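Local coordinates for protein nucleoporin NUP170 (Chaetomium thermophilum, PDB 5HAX) that probably serves as a scaffold nucleoporin of the nuclear pore complex, joining a beta-propeller to an alpha-helical domain within the inner ring of the pore, at residues 465-470 and 596-601; 604-609 and 714-719; 627-632 and 685-690; 634-639 and 677-682. All blocks are in the same frame, centred on the assembly; numbering follows the deposited sequence.

Interaction 1: 465-470 and 596-601; sequences VQFDQV and TRLVRT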
loop_
_atom_site.group_PDB
_atom_site.type_symbol
_atom_site.label_atom_id
_atom_site.label_comp_id
_atom_site.label_asym_id
_atom_site.label_seq_id
_atom_site.Cartn_x
_atom_site.Cartn_y
_atom_site.Cartn_z
ATOM N N VAL A 465 0.896 -11.350 -3.121
ATOM C CA VAL A 465 0.515 -11.000 -1.756
ATOM C C VAL A 465 -0.992 -11.079 -1.541
ATOM O O VAL A 465 -1.498 -10.565 -0.534
ATOM C CB VAL A 465 1.043 -9.604 -1.378
ATOM C CG1 VAL A 465 2.562 -9.605 -1.348
ATOM C CG2 VAL A 465 0.525 -8.546 -2.344
ATOM N N GLN A 466 -1.725 -11.720 -2.455
ATOM C CA GLN A 466 -3.178 -11.801 -2.333
ATOM C C GLN A 466 -3.620 -12.381 -0.995
ATOM O O GLN A 466 -4.696 -12.035 -0.495
ATOM C CB GLN A 466 -3.757 -12.652 -3.468
ATOM C CG GLN A 466 -3.730 -11.993 -4.836
ATOM C CD GLN A 466 -4.313 -12.889 -5.913
ATOM O OE1 GLN A 466 -5.510 -12.839 -6.195
ATOM N NE2 GLN A 466 -3.468 -13.719 -6.516
ATOM N N PHE A 467 -2.808 -13.259 -0.401
ATOM C CA PHE A 467 -3.191 -13.991 0.803
ATOM C C PHE A 467 -2.306 -13.667 2.002
ATOM O O PHE A 467 -2.449 -14.308 3.051
ATOM C CB PHE A 467 -3.163 -15.495 0.520
ATOM C CG PHE A 467 -3.646 -15.853 -0.856
ATOM C CD1 PHE A 467 -4.985 -15.743 -1.183
ATOM C CD2 PHE A 467 -2.758 -16.284 -1.826
ATOM C CE1 PHE A 467 -5.433 -16.061 -2.449
ATOM C CE2 PHE A 467 -3.200 -16.606 -3.096
ATOM C CZ PHE A 467 -4.539 -16.493 -3.408
ATOM N N ASP A 468 -1.405 -12.690 1.881
ATOM C CA ASP A 468 -0.528 -12.287 2.976
ATOM C C ASP A 468 -0.926 -10.973 3.626
ATOM O O ASP A 468 -0.609 -10.761 4.798
ATOM C CB ASP A 468 0.919 -12.164 2.481
ATOM C CG ASP A 468 1.707 -13.447 2.649
ATOM O OD1 ASP A 468 1.609 -14.079 3.724
ATOM O OD2 ASP A 468 2.425 -13.824 1.702
ATOM N N GLN A 469 -1.598 -10.087 2.895
ATOM C CA GLN A 469 -2.036 -8.803 3.420
ATOM C C GLN A 469 -3.395 -8.477 2.820
ATOM O O GLN A 469 -3.654 -8.785 1.654
ATOM C CB GLN A 469 -1.023 -7.694 3.101
ATOM C CG GLN A 469 -0.726 -7.526 1.618
ATOM C CD GLN A 469 0.477 -6.633 1.358
ATOM O OE1 GLN A 469 0.343 -5.528 0.831
ATOM N NE2 GLN A 469 1.660 -7.112 1.723
ATOM N N VAL A 470 -4.261 -7.866 3.623
ATOM C CA VAL A 470 -5.625 -7.571 3.190
ATOM C C VAL A 470 -5.577 -6.642 1.982
ATOM O O VAL A 470 -4.578 -5.933 1.787
ATOM C CB VAL A 470 -6.458 -6.949 4.324
ATOM C CG1 VAL A 470 -6.651 -7.950 5.453
ATOM C CG2 VAL A 470 -5.810 -5.668 4.835
ATOM N N THR A 596 3.411 -21.720 -2.698
ATOM C CA THR A 596 4.543 -20.829 -2.466
ATOM C C THR A 596 4.084 -19.514 -1.857
ATOM O O THR A 596 4.659 -19.034 -0.874
ATOM C CB THR A 596 5.287 -20.576 -3.778
ATOM O OG1 THR A 596 5.805 -21.814 -4.282
ATOM C CG2 THR A 596 6.438 -19.589 -3.571
ATOM N N ARG A 597 3.036 -18.919 -2.428
ATOM C CA ARG A 597 2.573 -17.618 -1.961
ATOM C C ARG A 597 1.999 -17.699 -0.552
ATOM O O ARG A 597 1.998 -16.699 0.175
ATOM C CB ARG A 597 1.545 -17.056 -2.947
ATOM C CG ARG A 597 2.165 -16.645 -4.277
ATOM C CD ARG A 597 1.122 -16.338 -5.344
ATOM N NE ARG A 597 1.733 -15.760 -6.543
ATOM C CZ ARG A 597 1.077 -15.486 -7.667
ATOM N NH1 ARG A 597 -0.222 -15.741 -7.764
ATOM N NH2 ARG A 597 1.721 -14.960 -8.700
ATOM N N LEU A 598 1.520 -18.875 -0.140
ATOM C CA LEU A 598 1.026 -19.031 1.225
ATOM C C LEU A 598 2.156 -18.989 2.251
ATOM O O LEU A 598 1.917 -18.632 3.412
ATOM C CB LEU A 598 0.245 -20.338 1.365
ATOM C CG LEU A 598 -1.105 -20.450 0.655
ATOM C CD1 LEU A 598 -1.691 -21.832 0.905
ATOM C CD2 LEU A 598 -2.081 -19.367 1.100
ATOM N N VAL A 599 3.383 -19.345 1.857
ATOM C CA VAL A 599 4.503 -19.445 2.785
ATOM C C VAL A 599 5.644 -18.494 2.432
ATOM O O VAL A 599 6.739 -18.619 2.985
ATOM C CB VAL A 599 5.025 -20.895 2.871
ATOM C CG1 VAL A 599 3.915 -21.839 3.305
ATOM C CG2 VAL A 599 5.635 -21.337 1.546
ATOM N N ARG A 600 5.414 -17.535 1.529
ATOM C CA ARG A 600 6.510 -16.682 1.077
ATOM C C ARG A 600 7.104 -15.861 2.218
ATOM O O ARG A 600 8.309 -15.582 2.216
ATOM C CB ARG A 600 6.031 -15.762 -0.048
ATOM C CG ARG A 600 5.148 -14.618 0.412
ATOM C CD ARG A 600 4.355 -14.024 -0.744
ATOM N NE ARG A 600 5.212 -13.578 -1.842
ATOM C CZ ARG A 600 5.717 -12.351 -1.962
ATOM N NH1 ARG A 600 6.482 -12.051 -3.004
ATOM N NH2 ARG A 600 5.463 -11.422 -1.049
ATOM N N THR A 601 6.288 -15.472 3.202
ATOM C CA THR A 601 6.802 -14.727 4.346
ATOM C C THR A 601 7.624 -15.592 5.295
ATOM O O THR A 601 8.320 -15.043 6.156
ATOM C CB THR A 601 5.654 -14.089 5.135
ATOM O OG1 THR A 601 4.805 -15.115 5.666
ATOM C CG2 THR A 601 4.835 -13.157 4.250
HETATM O O HOH W 1 -0.083 -14.217 -0.855
HETATM O O HOH W 2 3.315 -16.282 3.690
HETATM O O HOH W 3 4.395 -11.130 1.364
#
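Loop 465-470 of the beta-propeller domain meets segment 596-601 of the alpha-helical region, and Asp-468 shows how a carboxylate can join two domains through water. Its CB points toward segment 596-601, and a chi1 of -92°, well off a staggered value, brings CG to 3.5 Å from the CG2 methyl of Thr-601. There the group forks. OD1 accepts at 2.8 Å from a water that in turn accepts from Thr-601 N and donates weakly to Leu-598 O. OD2 instead lies against the aliphatic run of Arg-600, 3.1 Å from its CD, and takes a weak bond from a second water held by Arg-600 NH2. An alanine here would remove both oxygens and would probably loosen this water-mediated link between the domains. Arg-597 is engaged by salt bridges to Asp-20 and Glu-524. Nearby, Phe-467 CB packs on Leu-598 CD2 at 4.1 Å, while Val-465 CG1 comes obliquely to the Arg-600 guanidinium, 3.4 Å from NH2.

Interaction 2: 604-609 and 714-719; sequences KAKVVQ and DLTYEQ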
loop_
_atom_site.group_PDB
_atom_site.type_symbol
_atom_site.label_atom_id
_atom_site.label_comp_id
_atom_site.label_asym_id
_atom_site.label_seq_id
_atom_site.Cartn_x
_atom_site.Cartn_y
_atom_site.Cartn_z
ATOM N N LYS A 604 12.331 -18.230 3.579
ATOM C CA LYS A 604 13.719 -17.819 3.759
ATOM C C LYS A 604 13.971 -17.128 5.093
ATOM O O LYS A 604 15.111 -16.741 5.366
ATOM C CB LYS A 604 14.143 -16.894 2.614
ATOM C CG LYS A 604 14.183 -17.573 1.251
ATOM C CD LYS A 604 15.305 -18.597 1.166
ATOM C CE LYS A 604 15.352 -19.256 -0.202
ATOM N NZ LYS A 604 16.499 -20.192 -0.327
ATOM N N ALA A 605 12.949 -16.972 5.929
ATOM C CA ALA A 605 13.112 -16.299 7.207
ATOM C C ALA A 605 13.725 -17.234 8.244
ATOM O O ALA A 605 13.501 -18.448 8.231
ATOM C CB ALA A 605 11.766 -15.786 7.716
ATOM N N LYS A 606 14.511 -16.650 9.146
ATOM C CA LYS A 606 14.993 -17.382 10.308
ATOM C C LYS A 606 13.826 -17.721 11.225
ATOM O O LYS A 606 12.869 -16.955 11.356
ATOM C CB LYS A 606 16.028 -16.558 11.076
ATOM C CG LYS A 606 17.223 -16.101 10.254
ATOM C CD LYS A 606 18.076 -17.271 9.796
ATOM C CE LYS A 606 19.362 -16.789 9.143
ATOM N NZ LYS A 606 20.149 -17.909 8.559
ATOM N N VAL A 607 13.909 -18.886 11.870
ATOM C CA VAL A 607 12.827 -19.306 12.755
ATOM C C VAL A 607 12.801 -18.450 14.017
ATOM O O VAL A 607 11.726 -18.081 14.506
ATOM C CB VAL A 607 12.959 -20.802 13.096
ATOM C CG1 VAL A 607 11.837 -21.234 14.034
ATOM C CG2 VAL A 607 12.943 -21.642 11.826
ATOM N N VAL A 608 13.974 -18.114 14.560
ATOM C CA VAL A 608 14.072 -17.473 15.864
ATOM C C VAL A 608 14.900 -16.199 15.762
ATOM O O VAL A 608 15.637 -15.977 14.799
ATOM C CB VAL A 608 14.688 -18.418 16.923
ATOM C CG1 VAL A 608 13.802 -19.635 17.120
ATOM C CG2 VAL A 608 16.096 -18.839 16.517
ATOM N N GLN A 609 14.763 -15.359 16.789
ATOM C CA GLN A 609 15.547 -14.138 16.949
ATOM C C GLN A 609 16.089 -14.115 18.372
ATOM O O GLN A 609 15.319 -13.986 19.329
ATOM C CB GLN A 609 14.703 -12.894 16.671
ATOM C CG GLN A 609 14.242 -12.763 15.230
ATOM C CD GLN A 609 15.381 -12.455 14.276
ATOM O OE1 GLN A 609 16.357 -11.800 14.645
ATOM N NE2 GLN A 609 15.261 -12.927 13.042
ATOM N N ASP A 714 20.767 -19.822 12.983
ATOM C CA ASP A 714 20.625 -19.573 11.553
ATOM C C ASP A 714 19.743 -20.621 10.875
ATOM O O ASP A 714 19.885 -20.883 9.678
ATOM C CB ASP A 714 22.003 -19.511 10.893
ATOM C CG ASP A 714 22.934 -20.608 11.372
ATOM O OD1 ASP A 714 22.445 -21.722 11.654
ATOM O OD2 ASP A 714 24.152 -20.350 11.474
ATOM N N LEU A 715 18.823 -21.222 11.628
ATOM C CA LEU A 715 17.858 -22.150 11.055
ATOM C C LEU A 715 16.741 -21.376 10.366
ATOM O O LEU A 715 16.094 -20.524 10.983
ATOM C CB LEU A 715 17.273 -23.056 12.138
ATOM C CG LEU A 715 16.081 -23.917 11.701
ATOM C CD1 LEU A 715 16.532 -25.005 10.737
ATOM C CD2 LEU A 715 15.361 -24.506 12.903
ATOM N N THR A 716 16.511 -21.682 9.094
ATOM C CA THR A 716 15.411 -21.102 8.337
ATOM C C THR A 716 14.228 -22.063 8.312
ATOM O O THR A 716 14.346 -23.247 8.638
ATOM C CB THR A 716 15.847 -20.773 6.905
ATOM O OG1 THR A 716 16.083 -21.986 6.182
ATOM C CG2 THR A 716 17.110 -19.924 6.902
ATOM N N TYR A 717 13.068 -21.534 7.917
ATOM C CA TYR A 717 11.892 -22.384 7.766
ATOM C C TYR A 717 12.068 -23.364 6.613
ATOM O O TYR A 717 11.608 -24.509 6.692
ATOM C CB TYR A 717 10.644 -21.528 7.559
ATOM C CG TYR A 717 10.007 -21.071 8.851
ATOM C CD1 TYR A 717 9.145 -21.903 9.553
ATOM C CD2 TYR A 717 10.267 -19.809 9.371
ATOM C CE1 TYR A 717 8.558 -21.493 10.736
ATOM C CE2 TYR A 717 9.684 -19.389 10.553
ATOM C CZ TYR A 717 8.831 -20.236 11.231
ATOM O OH TYR A 717 8.247 -19.825 12.407
ATOM N N GLU A 718 12.730 -22.933 5.537
ATOM C CA GLU A 718 13.030 -23.844 4.436
ATOM C C GLU A 718 13.793 -25.065 4.932
ATOM O O GLU A 718 13.457 -26.206 4.589
ATOM C CB GLU A 718 13.835 -23.118 3.357
ATOM C CG GLU A 718 14.317 -24.028 2.234
ATOM C CD GLU A 718 15.193 -23.315 1.225
ATOM O OE1 GLU A 718 15.388 -23.865 0.121
ATOM O OE2 GLU A 718 15.698 -22.217 1.539
ATOM N N GLN A 719 14.836 -24.842 5.734
ATOM C CA GLN A 719 15.639 -25.951 6.238
ATOM C C GLN A 719 14.814 -26.851 7.148
ATOM O O GLN A 719 14.914 -28.082 7.078
ATOM C CB GLN A 719 16.860 -25.405 6.977
ATOM C CG GLN A 719 17.809 -24.616 6.082
ATOM C CD GLN A 719 18.670 -23.624 6.845
ATOM O OE1 GLN A 719 18.455 -23.373 8.030
ATOM N NE2 GLN A 719 19.652 -23.048 6.160
HETATM O O HOH W 4 9.385 -17.713 13.630
HETATM O O HOH W 5 16.410 -19.224 13.195
#
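Asp-714, the first residue to leave the preceding helix, offers its carbonyl O to Lys-606 NZ at 3.2 Å; the ammonium sits above the carbonyl plane, brought there by a lysine chain bent at chi2. More directly, Leu-715 O takes the N-H of Val-607 at 2.9 Å, nearly along its C=O axis, while Leu-715 CG packs 3.9 Å from Val-607 CG2. Thr-716 pairs with Lys-606 in a single beta bridge, which ties the chain ahead of strand 608-609 to the start of helix 717-722 in the helical region, and is also the N-cap of that helix. With Gln-719 it forms a capping box: Thr-716 OG1 accepts from Gln-719 N at 3.1 Å, and Gln-719 OE1 accepts from Thr-716 N at 2.8 Å. Tyr-717 completes the bridge, its N donating to Ala-605 O at 3.1 Å. Its ring presents a face to Val-607 CG2, a CH-pi contact with the methyl 4.0 Å above the ring plane, over its centre, and its OH shares a water with Val-607 O. Glu-718 extends so that the syn lone pair of OE2 meets Lys-604 NZ at 2.9 Å in a salt bridge, OE1 being hydrogen-bonded to Asn-14 ND2.

Interaction 3: 627-632 and 685-690; sequences TIQENV and GISFVL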
loop_
_atom_site.group_PDB
_atom_site.type_symbol
_atom_site.label_atom_id
_atom_site.label_comp_id
_atom_site.label_asym_id
_atom_site.label_seq_id
_atom_site.Cartn_x
_atom_site.Cartn_y
_atom_site.Cartn_z
ATOM N N THR A 627 -2.552 -18.740 10.845
ATOM C CA THR A 627 -3.298 -18.543 9.606
ATOM C C THR A 627 -2.622 -19.248 8.437
ATOM O O THR A 627 -3.295 -19.861 7.599
ATOM C CB THR A 627 -3.448 -17.050 9.310
ATOM O OG1 THR A 627 -2.154 -16.459 9.146
ATOM C CG2 THR A 627 -4.187 -16.348 10.441
ATOM N N ILE A 628 -1.292 -19.171 8.361
ATOM C CA ILE A 628 -0.567 -19.867 7.300
ATOM C C ILE A 628 -0.850 -21.362 7.371
ATOM O O ILE A 628 -1.154 -22.004 6.359
ATOM C CB ILE A 628 0.941 -19.573 7.399
ATOM C CG1 ILE A 628 1.211 -18.097 7.099
ATOM C CG2 ILE A 628 1.729 -20.456 6.433
ATOM C CD1 ILE A 628 2.630 -17.664 7.390
ATOM N N GLN A 629 -0.762 -21.935 8.576
ATOM C CA GLN A 629 -1.019 -23.362 8.743
ATOM C C GLN A 629 -2.445 -23.717 8.340
ATOM O O GLN A 629 -2.673 -24.728 7.665
ATOM C CB GLN A 629 -0.760 -23.773 10.190
ATOM C CG GLN A 629 -1.071 -25.231 10.472
ATOM C CD GLN A 629 -0.649 -25.657 11.861
ATOM O OE1 GLN A 629 -0.019 -26.699 12.038
ATOM N NE2 GLN A 629 -1.000 -24.855 12.859
ATOM N N GLU A 630 -3.418 -22.906 8.756
ATOM C CA GLU A 630 -4.802 -23.156 8.370
ATOM C C GLU A 630 -4.957 -23.149 6.856
ATOM O O GLU A 630 -5.636 -24.014 6.289
ATOM C CB GLU A 630 -5.720 -22.111 9.005
ATOM C CG GLU A 630 -5.858 -22.238 10.514
ATOM C CD GLU A 630 -6.713 -21.137 11.112
ATOM O OE1 GLU A 630 -7.197 -20.274 10.349
ATOM O OE2 GLU A 630 -6.900 -21.133 12.348
ATOM N N ASN A 631 -4.329 -22.181 6.182
ATOM C CA ASN A 631 -4.409 -22.118 4.727
ATOM C C ASN A 631 -3.795 -23.357 4.087
ATOM O O ASN A 631 -4.369 -23.929 3.153
ATOM C CB ASN A 631 -3.718 -20.854 4.214
ATOM C CG ASN A 631 -4.508 -19.593 4.511
ATOM O OD1 ASN A 631 -5.717 -19.638 4.736
ATOM N ND2 ASN A 631 -3.824 -18.454 4.502
ATOM N N VAL A 632 -2.623 -23.781 4.569
ATOM C CA VAL A 632 -1.992 -24.984 4.032
ATOM C C VAL A 632 -2.888 -26.195 4.253
ATOM O O VAL A 632 -3.041 -27.045 3.367
ATOM C CB VAL A 632 -0.604 -25.188 4.670
ATOM C CG1 VAL A 632 -0.017 -26.544 4.281
ATOM C CG2 VAL A 632 0.343 -24.064 4.264
ATOM N N GLY A 685 6.138 -28.711 10.571
ATOM C CA GLY A 685 7.143 -27.738 10.968
ATOM C C GLY A 685 6.554 -26.572 11.737
ATOM O O GLY A 685 7.118 -26.129 12.741
ATOM N N ILE A 686 5.409 -26.058 11.282
ATOM C CA ILE A 686 4.777 -24.941 11.976
ATOM C C ILE A 686 4.300 -25.374 13.357
ATOM O O ILE A 686 4.482 -24.652 14.344
ATOM C CB ILE A 686 3.626 -24.368 11.127
ATOM C CG1 ILE A 686 4.189 -23.646 9.900
ATOM C CG2 ILE A 686 2.781 -23.400 11.952
ATOM C CD1 ILE A 686 3.144 -23.268 8.870
ATOM N N SER A 687 3.676 -26.551 13.452
ATOM C CA SER A 687 3.251 -27.060 14.753
ATOM C C SER A 687 4.433 -27.192 15.703
ATOM O O SER A 687 4.311 -26.916 16.902
ATOM C CB SER A 687 2.548 -28.407 14.590
ATOM O OG SER A 687 1.160 -28.239 14.362
ATOM N N PHE A 688 5.589 -27.607 15.182
ATOM C CA PHE A 688 6.774 -27.740 16.020
ATOM C C PHE A 688 7.219 -26.391 16.574
ATOM O O PHE A 688 7.588 -26.288 17.750
ATOM C CB PHE A 688 7.905 -28.387 15.222
ATOM C CG PHE A 688 9.255 -28.200 15.840
ATOM C CD1 PHE A 688 10.140 -27.263 15.332
ATOM C CD2 PHE A 688 9.637 -28.949 16.940
ATOM C CE1 PHE A 688 11.383 -27.085 15.903
ATOM C CE2 PHE A 688 10.878 -28.776 17.515
ATOM C CZ PHE A 688 11.752 -27.843 16.997
ATOM N N VAL A 689 7.201 -25.347 15.741
ATOM C CA VAL A 689 7.620 -24.027 16.203
ATOM C C VAL A 689 6.651 -23.501 17.254
ATOM O O VAL A 689 7.063 -22.890 18.247
ATOM C CB VAL A 689 7.743 -23.060 15.009
ATOM C CG1 VAL A 689 8.031 -21.639 15.491
ATOM C CG2 VAL A 689 8.833 -23.528 14.055
ATOM N N LEU A 690 5.350 -23.721 17.052
ATOM C CA LEU A 690 4.362 -23.275 18.029
ATOM C C LEU A 690 4.537 -24.006 19.353
ATOM O O LEU A 690 4.490 -23.390 20.424
ATOM C CB LEU A 690 2.952 -23.487 17.480
ATOM C CG LEU A 690 2.550 -22.601 16.299
ATOM C CD1 LEU A 690 1.227 -23.065 15.710
ATOM C CD2 LEU A 690 2.463 -21.144 16.725
#
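Gln-629 and Ile-686 lie where the two backbones come nearest, and these two side chains carry most of the contact. The glutamine has CG anti to its backbone N (chi1 177°) and stays extended beyond, so the chain slides past Ile-686 in the opposite direction. Its CB rests 4.0 Å from Ile-686 CG2. Ile-686 itself has CG1 anti to the carbonyl carbon (chi1 -70°), which leaves CG2 anti to the backbone N and facing the glutamine, while the extended second torsion carries CD1 onward to 4.0 Å from Ile-628 CG2. This is an antiparallel helix pair of an alpha-helical stack, helices 622-640 and 663-694, with the local axes 10.5 Å apart and their directions 154° from one another. Ile-628 repeats the torsions of Ile-686, yet the two cross at about a right angle, so that the gamma methyl of one receives the delta methyl of the other; Ile-628 also packs on Thr-601 and Leu-602. Ser-687 and Leu-690 lie beside the end of the Gln-629 side chain. Leu-690, with its CG anti to the carbonyl carbon, also packs on Thr-622.

Interaction 4: 634-639 and 677-682; sequences RLRNFL and KLMESI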
loop_
_atom_site.group_PDB
_atom_site.type_symbol
_atom_site.label_atom_id
_atom_site.label_comp_id
_atom_site.label_asym_id
_atom_site.label_seq_id
_atom_site.Cartn_x
_atom_site.Cartn_y
_atom_site.Cartn_z
ATOM N N ARG A 634 -6.232 -26.317 4.705
ATOM C CA ARG A 634 -7.414 -26.271 3.849
ATOM C C ARG A 634 -7.070 -26.673 2.421
ATOM O O ARG A 634 -7.874 -27.317 1.736
ATOM C CB ARG A 634 -8.047 -24.879 3.879
ATOM C CG ARG A 634 -9.054 -24.685 5.004
ATOM C CD ARG A 634 -10.163 -23.714 4.616
ATOM N NE ARG A 634 -10.979 -24.211 3.509
ATOM C CZ ARG A 634 -12.169 -23.721 3.172
ATOM N NH1 ARG A 634 -12.835 -24.237 2.147
ATOM N NH2 ARG A 634 -12.700 -22.717 3.859
ATOM N N LEU A 635 -5.876 -26.302 1.953
ATOM C CA LEU A 635 -5.418 -26.761 0.646
ATOM C C LEU A 635 -5.263 -28.278 0.629
ATOM O O LEU A 635 -5.703 -28.952 -0.308
ATOM C CB LEU A 635 -4.098 -26.076 0.282
ATOM C CG LEU A 635 -3.387 -26.570 -0.983
ATOM C CD1 LEU A 635 -4.286 -26.445 -2.208
ATOM C CD2 LEU A 635 -2.090 -25.803 -1.187
ATOM N N ARG A 636 -4.640 -28.834 1.670
ATOM C CA ARG A 636 -4.501 -30.283 1.771
ATOM C C ARG A 636 -5.863 -30.962 1.824
ATOM O O ARG A 636 -6.106 -31.953 1.123
ATOM C CB ARG A 636 -3.675 -30.640 3.006
ATOM C CG ARG A 636 -2.183 -30.694 2.748
ATOM C CD ARG A 636 -1.379 -30.600 4.037
ATOM N NE ARG A 636 -1.849 -31.520 5.068
ATOM C CZ ARG A 636 -1.691 -32.839 5.028
ATOM N NH1 ARG A 636 -2.149 -33.590 6.020
ATOM N NH2 ARG A 636 -1.085 -33.411 3.997
ATOM N N ASN A 637 -6.768 -30.441 2.654
ATOM C CA ASN A 637 -8.113 -30.996 2.741
ATOM C C ASN A 637 -8.803 -30.983 1.383
ATOM O O ASN A 637 -9.549 -31.910 1.047
ATOM C CB ASN A 637 -8.930 -30.211 3.766
ATOM C CG ASN A 637 -10.356 -30.708 3.882
ATOM O OD1 ASN A 637 -10.620 -31.907 3.789
ATOM N ND2 ASN A 637 -11.288 -29.782 4.079
ATOM N N PHE A 638 -8.563 -29.939 0.586
ATOM C CA PHE A 638 -9.185 -29.855 -0.731
ATOM C C PHE A 638 -8.661 -30.940 -1.661
ATOM O O PHE A 638 -9.428 -31.522 -2.438
ATOM C CB PHE A 638 -8.945 -28.471 -1.335
ATOM C CG PHE A 638 -9.316 -28.374 -2.787
ATOM C CD1 PHE A 638 -10.636 -28.193 -3.169
ATOM C CD2 PHE A 638 -8.346 -28.468 -3.772
ATOM C CE1 PHE A 638 -10.981 -28.106 -4.504
ATOM C CE2 PHE A 638 -8.685 -28.382 -5.108
ATOM C CZ PHE A 638 -10.004 -28.200 -5.474
ATOM N N LEU A 639 -7.359 -31.226 -1.599
ATOM C CA LEU A 639 -6.789 -32.259 -2.459
ATOM C C LEU A 639 -7.273 -33.646 -2.057
ATOM O O LEU A 639 -7.487 -34.508 -2.918
ATOM C CB LEU A 639 -5.262 -32.188 -2.419
ATOM C CG LEU A 639 -4.630 -30.873 -2.887
ATOM C CD1 LEU A 639 -3.115 -30.940 -2.773
ATOM C CD2 LEU A 639 -5.042 -30.534 -4.314
ATOM N N LYS A 677 3.714 -33.889 0.024
ATOM C CA LYS A 677 4.603 -34.223 1.131
ATOM C C LYS A 677 5.227 -32.975 1.739
ATOM O O LYS A 677 5.493 -32.940 2.947
ATOM C CB LYS A 677 5.691 -35.187 0.661
ATOM C CG LYS A 677 5.261 -36.646 0.649
ATOM C CD LYS A 677 5.126 -37.191 2.064
ATOM C CE LYS A 677 4.593 -38.612 2.072
ATOM N NZ LYS A 677 4.379 -39.107 3.458
ATOM N N LEU A 678 5.473 -31.947 0.925
ATOM C CA LEU A 678 5.977 -30.692 1.467
ATOM C C LEU A 678 4.909 -29.989 2.295
ATOM O O LEU A 678 5.216 -29.374 3.322
ATOM C CB LEU A 678 6.464 -29.792 0.331
ATOM C CG LEU A 678 7.039 -28.431 0.734
ATOM C CD1 LEU A 678 8.229 -28.594 1.666
ATOM C CD2 LEU A 678 7.429 -27.640 -0.505
ATOM N N MET A 679 3.646 -30.084 1.871
ATOM C CA MET A 679 2.561 -29.445 2.611
ATOM C C MET A 679 2.447 -30.014 4.019
ATOM O O MET A 679 2.383 -29.264 5.001
ATOM C CB MET A 679 1.242 -29.616 1.858
ATOM C CG MET A 679 1.151 -28.818 0.571
ATOM S SD MET A 679 -0.398 -29.117 -0.295
ATOM C CE MET A 679 0.184 -29.272 -1.981
ATOM N N GLU A 680 2.410 -31.344 4.142
ATOM C CA GLU A 680 2.323 -31.948 5.468
ATOM C C GLU A 680 3.568 -31.635 6.287
ATOM O O GLU A 680 3.485 -31.412 7.499
ATOM C CB GLU A 680 2.107 -33.459 5.356
ATOM C CG GLU A 680 3.268 -34.235 4.757
ATOM C CD GLU A 680 3.044 -35.736 4.793
ATOM O OE1 GLU A 680 1.906 -36.179 4.525
ATOM O OE2 GLU A 680 4.003 -36.474 5.098
ATOM N N SER A 681 4.734 -31.597 5.636
ATOM C CA SER A 681 5.958 -31.209 6.329
ATOM C C SER A 681 5.892 -29.759 6.794
ATOM O O SER A 681 6.382 -29.426 7.880
ATOM C CB SER A 681 7.165 -31.426 5.416
ATOM O OG SER A 681 8.367 -31.053 6.067
ATOM N N ILE A 682 5.291 -28.881 5.985
ATOM C CA ILE A 682 5.120 -27.486 6.391
ATOM C C ILE A 682 4.246 -27.405 7.636
ATOM O O ILE A 682 4.558 -26.684 8.591
ATOM C CB ILE A 682 4.530 -26.658 5.233
ATOM C CG1 ILE A 682 5.587 -26.417 4.152
ATOM C CG2 ILE A 682 4.006 -25.311 5.736
ATOM C CD1 ILE A 682 5.003 -25.996 2.817
#
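The guanidinium of Arg-636 has Glu-680 CB over one face, 3.4 Å above its plane and offset toward the rim. The carboxylate of Glu-680 does not pair with it. The two planes are steeply inclined, and OE1 lies 4.1 Å from Arg-636 NH2, well out of the guanidinium plane, so no N-H points at it and the opposite charges can attract only loosely. Glu-680 OE2 instead forms a salt bridge with Lys-677 NZ at 3.1 Å, approached from above the carboxylate plane, while Arg-636 NE has a weak, long ion pair with Glu-633. The methylenes below the head pack on Met-679. The nearly extended chi2 (161°) carries CD to 3.5 Å from Met-679 CB; the bend at chi3 (49°) then turns the head over Glu-680 CB. An alanine in place of Arg-636 would remove CG, CD and the guanidinium and would probably leave Met-679 CB and Glu-680 CB less well covered. Beneath, the thioether of Met-679 crosses two leucines one turn apart at about right angles: SD meets Leu-635 CD2 at 3.8 Å, and CE meets Leu-639 CD1, also at 3.8 Å. Leu-591 of helix 586-599 touches both Leu-635 and Met-679. The apolar seam, with Arg-636 and Glu-680 at its margin, joins helices 622-640 and 663-694 as an antiparallel pair of the alpha-helical region, their local axes 10.5 Å apart at 143°.

Interactions 3 and 4 join the same two helices, 622-640 and 663-694, with centres about 11 Å apart. Both are mainly packing, but interaction 4 is the more buried, with leucine and methionine below the methylenes of an arginine, whereas interaction 3 is only partly buried and ends in polar chains. Interaction 2, also partly buried, ties the connections flanking this pair by backbone hydrogen bonds and lysine contacts; its Tyr-717 and Val-607 touch Val-689 of interaction 3. Interaction 1 differs in joining the propeller to the helical region, its polar links running through water, beside direct packing. It adjoins interaction 3 where Ile-628 packs on Leu-598, Val-599 and Thr-601, and Val-599 reaches Ile-682 of interaction 4.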